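Local coordinates for protein RickCE (Rickettsia bellii, PDB 5HAM) that probably acts as a CE-clan cysteine protease that cleaves ubiquitin from its conjugates, as a secreted bacterial effector, at residues A[139-142]-A[146-149]; A[170-175]-A[197-202]. All blocks are in the same frame, centred on the assembly; numbering follows the deposited sequence.

Overall arrangement
Both contacts belong to the RickCE-like catalytic domain and draw on the same mixed sheet, in which 27-34 and 196-199 are the outermost strands. Interaction 1 comes first along the chain: it joins the turn-proximal ends of hairpin strands 135-141 and 147-155, and its centre lies about 4 Å from the centre of the chain. Interaction 2 follows in series, about 12 Å away between centres, where the loop between strand 160-166 and helix 175-188 leans on edge strand 196-199. They meet where the His-146 ring packs edge-to-face with Tyr-175 and Met-142 touches the same tyrosine; Asp-167 bonds both His-146 and Asn-171. A histidine just ahead of strand 147-155 thus has loop 170-175 beside it, consistent with a CE-clan active site.

Interaction 1: A[139-142]-A[146-149]; sequences PIEM and HWTV
His-146 meets Met-142 beside the turn of an antiparallel beta hairpin, in which strands 135-141 and 147-155 lie side by side in the catalytic sheet. Its backbone O receives Met-142 N at 3.0 Å, while Met-142 CB sits over one face of the imidazole, toward the rim. With CG anti to the backbone N (chi1 -174°), the ring packs against Met-142 CB, and its NE2 is hydrogen-bonded to Asp-167 OD2. This pairing, with Cys-211 packed on the neighbouring Trp-147, is consistent with the triad of a CE-clan cysteine protease.

Trp-147 turns to the face shared by Pro-139 and Glu-141. Glu-141 CG stands 3.7 Å from the centroid of the six-membered ring, almost on its normal, a CH-pi contact. The extended side chain continues across the indole, its carboxylate stacked nearly parallel to the ring (6° between planes) and its OE2 hydrogen-bonded to Gly-145 N. Helix 11-20 and helix 211-223 also pack on the indole.

Thr-148, on the other face with Ile-140, grips one carbonyl twice: its N reaches Ile-140 O at 2.7 Å, and OG1 reaches the same oxygen from the opposite face of the carbonyl plane. Thr-148 O accepts Ile-140 N at 2.7 Å in an almost straight hydrogen bond (N-H...O 176°), the donor standing above the carbonyl plane. Val-149 and Pro-139 form a non-hydrogen-bonded pair, Val-149 CA lying 4.6 Å from Pro-139 CA.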
loop_
_atom_site.group_PDB
_atom_site.type_symbol
_atom_site.label_atom_id
_atom_site.label_comp_id
_atom_site.label_asym_id
_atom_site.label_seq_id
_atom_site.Cartn_x
_atom_site.Cartn_y
_atom_site.Cartn_z
ATOM N N PRO A 139 -7.844 -2.001 -2.349
ATOM C CA PRO A 139 -6.588 -1.397 -2.800
ATOM C C PRO A 139 -5.529 -1.739 -1.778
ATOM O O PRO A 139 -5.812 -1.638 -0.598
ATOM C CB PRO A 139 -6.880 0.112 -2.768
ATOM C CG PRO A 139 -8.352 0.235 -2.740
ATOM C CD PRO A 139 -8.867 -0.995 -2.028
ATOM N N ILE A 140 -4.352 -2.165 -2.219
ATOM C CA ILE A 140 -3.280 -2.518 -1.303
ATOM C C ILE A 140 -2.014 -1.731 -1.597
ATOM O O ILE A 140 -1.457 -1.812 -2.695
ATOM C CB ILE A 140 -2.979 -4.036 -1.325
ATOM C CG1 ILE A 140 -4.238 -4.808 -0.902
ATOM C CG2 ILE A 140 -1.817 -4.349 -0.394
ATOM C CD1 ILE A 140 -4.000 -6.236 -0.604
ATOM N N GLU A 141 -1.580 -0.953 -0.614
ATOM C CA GLU A 141 -0.342 -0.194 -0.727
ATOM C C GLU A 141 0.817 -0.967 -0.110
ATOM O O GLU A 141 0.915 -1.065 1.106
ATOM C CB GLU A 141 -0.493 1.169 -0.055
ATOM C CG GLU A 141 0.320 2.284 -0.698
ATOM C CD GLU A 141 0.197 3.599 0.064
ATOM O OE1 GLU A 141 -0.396 3.593 1.168
ATOM O OE2 GLU A 141 0.683 4.641 -0.438
ATOM N N MET A 142 1.683 -1.513 -0.963
ATOM C CA MET A 142 2.839 -2.304 -0.538
ATOM C C MET A 142 3.988 -1.442 -0.081
ATOM O O MET A 142 5.049 -1.947 0.286
ATOM C CB MET A 142 3.344 -3.170 -1.695
ATOM C CG MET A 142 2.323 -4.116 -2.291
ATOM S SD MET A 142 1.874 -5.433 -1.174
ATOM C CE MET A 142 3.420 -6.233 -0.928
ATOM N N HIS A 146 3.112 2.514 -3.864
ATOM C CA HIS A 146 3.193 1.220 -4.538
ATOM C C HIS A 146 1.829 0.557 -4.479
ATOM O O HIS A 146 1.596 -0.352 -3.684
ATOM C CB HIS A 146 4.282 0.345 -3.897
ATOM C CG HIS A 146 4.535 -0.943 -4.623
ATOM N ND1 HIS A 146 5.691 -1.677 -4.452
ATOM C CD2 HIS A 146 3.779 -1.637 -5.508
ATOM C CE1 HIS A 146 5.636 -2.762 -5.205
ATOM N NE2 HIS A 146 4.487 -2.762 -5.854
ATOM N N TRP A 147 0.925 1.030 -5.324
ATOM C CA TRP A 147 -0.465 0.599 -5.261
ATOM C C TRP A 147 -0.653 -0.680 -6.034
ATOM O O TRP A 147 -0.106 -0.824 -7.127
ATOM C CB TRP A 147 -1.410 1.670 -5.801
ATOM C CG TRP A 147 -1.578 2.770 -4.870
ATOM C CD1 TRP A 147 -1.089 4.029 -4.998
ATOM C CD2 TRP A 147 -2.278 2.725 -3.635
ATOM N NE1 TRP A 147 -1.447 4.786 -3.911
ATOM C CE2 TRP A 147 -2.188 4.006 -3.054
ATOM C CE3 TRP A 147 -2.997 1.733 -2.955
ATOM C CZ2 TRP A 147 -2.769 4.322 -1.840
ATOM C CZ3 TRP A 147 -3.572 2.041 -1.752
ATOM C CH2 TRP A 147 -3.452 3.326 -1.202
ATOM N N THR A 148 -1.404 -1.604 -5.431
ATOM C CA THR A 148 -1.756 -2.883 -6.028
ATOM C C THR A 148 -3.203 -3.195 -5.636
ATOM O O THR A 148 -3.823 -2.437 -4.889
ATOM C CB THR A 148 -0.842 -4.017 -5.516
ATOM O OG1 THR A 148 -1.075 -4.257 -4.125
ATOM C CG2 THR A 148 0.604 -3.661 -5.687
ATOM N N VAL A 149 -3.753 -4.305 -6.114
ATOM C CA VAL A 149 -5.157 -4.587 -5.821
ATOM C C VAL A 149 -5.421 -6.042 -5.426
ATOM O O VAL A 149 -4.803 -6.981 -5.949
ATOM C CB VAL A 149 -6.095 -4.155 -6.993
ATOM C CG1 VAL A 149 -5.891 -5.057 -8.224
ATOM C CG2 VAL A 149 -7.542 -4.136 -6.554
#

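Interaction 2: A[170-175]-A[197-202]; sequences GNSINY and IIDEQT
The side chains of Asp-199 and Ile-173 run antiparallel alongside each other, and the aspartate's carboxylate ties an Asx turn at the end of edge strand 196-199 to the type I turn that leads into helix 175-188. Both residues send their CB toward the other segment. Because CG of Asp-199 is anti to the backbone N (chi1 -170°), the carboxylate is carried across the gap to the loop. Its OD2 accepts Ile-173 N at 2.9 Å, with the N-H aimed nearly straight at it (165°). The amide comes in from above the carboxylate plane, and the aliphatic CB and CG2 of Ile-173 also lie against this oxygen, each 3.7 Å from Asp-199 OD2.

The second oxygen, OD1, serves its own segment: it takes Gln-201 N at 3.2 Å, also from above the plane, and so closes the Asx turn. One carboxylate therefore holds two backbone amides, one from each segment, which should fix its rotation.

On the loop side, Ser-172 OG accepts Asn-174 N, two residues on, in a capping bond of 2.9 Å, which braces the turn whose second residue is Ile-173. Ile-173 has CG1 anti to its N (chi1 -163°), and this extended branch crosses Ile-197 obliquely, bringing CD1 to 3.9 Å from Ile-197 CG2. Phe-165 of strand 160-166 and Leu-180 of helix 175-188 also touch Ile-173, so the apolar patch joins the edge of the sheet to the helix that follows the loop. One residue before Ser-172, a water bridges the segments, lying 3.0 Å from Asn-171 O and 2.8 Å from Asp-199 OD1.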
loop_
_atom_site.group_PDB
_atom_site.type_symbol
_atom_site.label_atom_id
_atom_site.label_comp_id
_atom_site.label_asym_id
_atom_site.label_seq_id
_atom_site.Cartn_x
_atom_site.Cartn_y
_atom_site.Cartn_z
ATOM N N GLY A 170 4.807 -5.663 -11.945
ATOM C CA GLY A 170 5.302 -6.998 -12.248
ATOM C C GLY A 170 5.932 -7.770 -11.084
ATOM O O GLY A 170 6.629 -8.752 -11.305
ATOM N N ASN A 171 5.710 -7.327 -9.847
ATOM C CA ASN A 171 6.085 -8.118 -8.669
ATOM C C ASN A 171 5.012 -9.143 -8.355
ATOM O O ASN A 171 3.840 -8.926 -8.662
ATOM C CB ASN A 171 6.239 -7.239 -7.433
ATOM C CG ASN A 171 7.222 -6.132 -7.634
ATOM O OD1 ASN A 171 8.424 -6.370 -7.738
ATOM N ND2 ASN A 171 6.720 -4.900 -7.678
ATOM N N SER A 172 5.398 -10.248 -7.728
ATOM C CA SER A 172 4.408 -11.231 -7.307
ATOM C C SER A 172 3.761 -10.704 -6.033
ATOM O O SER A 172 4.223 -9.725 -5.464
ATOM C CB SER A 172 5.062 -12.582 -7.014
ATOM O OG SER A 172 5.621 -12.585 -5.706
ATOM N N ILE A 173 2.711 -11.386 -5.581
ATOM C CA ILE A 173 2.030 -11.071 -4.332
ATOM C C ILE A 173 2.936 -11.279 -3.108
ATOM O O ILE A 173 2.573 -10.884 -2.007
ATOM C CB ILE A 173 0.730 -11.918 -4.185
ATOM C CG1 ILE A 173 -0.207 -11.336 -3.138
ATOM C CG2 ILE A 173 1.026 -13.384 -3.860
ATOM C CD1 ILE A 173 -1.369 -12.240 -2.877
ATOM N N ASN A 174 4.112 -11.889 -3.315
ATOM C CA ASN A 174 5.077 -12.149 -2.235
ATOM C C ASN A 174 6.039 -11.014 -1.992
ATOM O O ASN A 174 6.904 -11.101 -1.136
ATOM C CB ASN A 174 5.892 -13.401 -2.529
ATOM C CG ASN A 174 5.049 -14.651 -2.475
ATOM O OD1 ASN A 174 4.277 -14.849 -1.537
ATOM N ND2 ASN A 174 5.162 -15.481 -3.493
ATOM N N TYR A 175 5.897 -9.970 -2.789
ATOM C CA TYR A 175 6.679 -8.760 -2.654
ATOM C C TYR A 175 6.978 -8.368 -1.194
ATOM O O TYR A 175 6.084 -8.324 -0.344
ATOM C CB TYR A 175 5.934 -7.623 -3.352
ATOM C CG TYR A 175 6.713 -6.358 -3.338
ATOM C CD1 TYR A 175 7.765 -6.170 -4.224
ATOM C CD2 TYR A 175 6.425 -5.358 -2.427
ATOM C CE1 TYR A 175 8.492 -5.017 -4.220
ATOM C CE2 TYR A 175 7.154 -4.205 -2.400
ATOM C CZ TYR A 175 8.192 -4.035 -3.303
ATOM O OH TYR A 175 8.929 -2.881 -3.287
ATOM N N ILE A 197 -5.635 -18.327 -3.415
ATOM C CA ILE A 197 -5.009 -17.128 -3.929
ATOM C C ILE A 197 -4.644 -17.269 -5.403
ATOM O O ILE A 197 -3.956 -18.208 -5.810
ATOM C CB ILE A 197 -3.770 -16.781 -3.107
ATOM C CG1 ILE A 197 -4.207 -16.331 -1.712
ATOM C CG2 ILE A 197 -2.910 -15.724 -3.816
ATOM C CD1 ILE A 197 -3.062 -15.954 -0.825
ATOM N N ILE A 198 -5.144 -16.341 -6.203
ATOM C CA ILE A 198 -4.785 -16.271 -7.607
ATOM C C ILE A 198 -3.967 -15.010 -7.850
ATOM O O ILE A 198 -4.459 -13.896 -7.672
ATOM C CB ILE A 198 -6.027 -16.266 -8.499
ATOM C CG1 ILE A 198 -6.811 -17.574 -8.322
ATOM C CG2 ILE A 198 -5.623 -16.078 -9.947
ATOM C CD1 ILE A 198 -8.242 -17.494 -8.836
ATOM N N ASP A 199 -2.704 -15.197 -8.217
ATOM C CA ASP A 199 -1.809 -14.083 -8.503
ATOM C C ASP A 199 -1.697 -13.928 -10.009
ATOM O O ASP A 199 -1.127 -14.787 -10.677
ATOM C CB ASP A 199 -0.433 -14.347 -7.886
ATOM C CG ASP A 199 0.495 -13.129 -7.934
ATOM O OD1 ASP A 199 0.064 -12.039 -8.375
ATOM O OD2 ASP A 199 1.668 -13.263 -7.510
ATOM N N GLU A 200 -2.243 -12.834 -10.532
ATOM C CA GLU A 200 -2.302 -12.614 -11.974
ATOM C C GLU A 200 -0.911 -12.417 -12.514
ATOM O O GLU A 200 -0.668 -12.634 -13.711
ATOM C CB GLU A 200 -3.147 -11.385 -12.313
ATOM C CG GLU A 200 -4.598 -11.492 -11.880
ATOM C CD GLU A 200 -5.418 -12.385 -12.798
ATOM O OE1 GLU A 200 -5.939 -13.415 -12.321
ATOM O OE2 GLU A 200 -5.543 -12.058 -13.996
ATOM N N GLN A 201 -0.016 -12.029 -11.600
ATOM C CA GLN A 201 1.363 -11.616 -11.895
ATOM C C GLN A 201 1.542 -11.065 -13.302
ATOM O O GLN A 201 2.259 -11.630 -14.132
ATOM C CB GLN A 201 2.401 -12.711 -11.574
ATOM C CG GLN A 201 1.893 -14.126 -11.596
ATOM C CD GLN A 201 2.972 -15.135 -11.208
ATOM O OE1 GLN A 201 4.154 -14.801 -11.149
ATOM N NE2 GLN A 201 2.568 -16.366 -10.939
ATOM N N THR A 202 0.858 -9.968 -13.584
ATOM C CA THR A 202 0.922 -9.427 -14.926
ATOM C C THR A 202 1.623 -8.093 -14.887
ATOM O O THR A 202 1.057 -7.106 -14.419
ATOM C CB THR A 202 -0.464 -9.241 -15.510
ATOM O OG1 THR A 202 -1.165 -10.479 -15.423
ATOM C CG2 THR A 202 -0.378 -8.786 -16.966
HETATM O O HOH W 1 0.988 -9.602 -9.293
#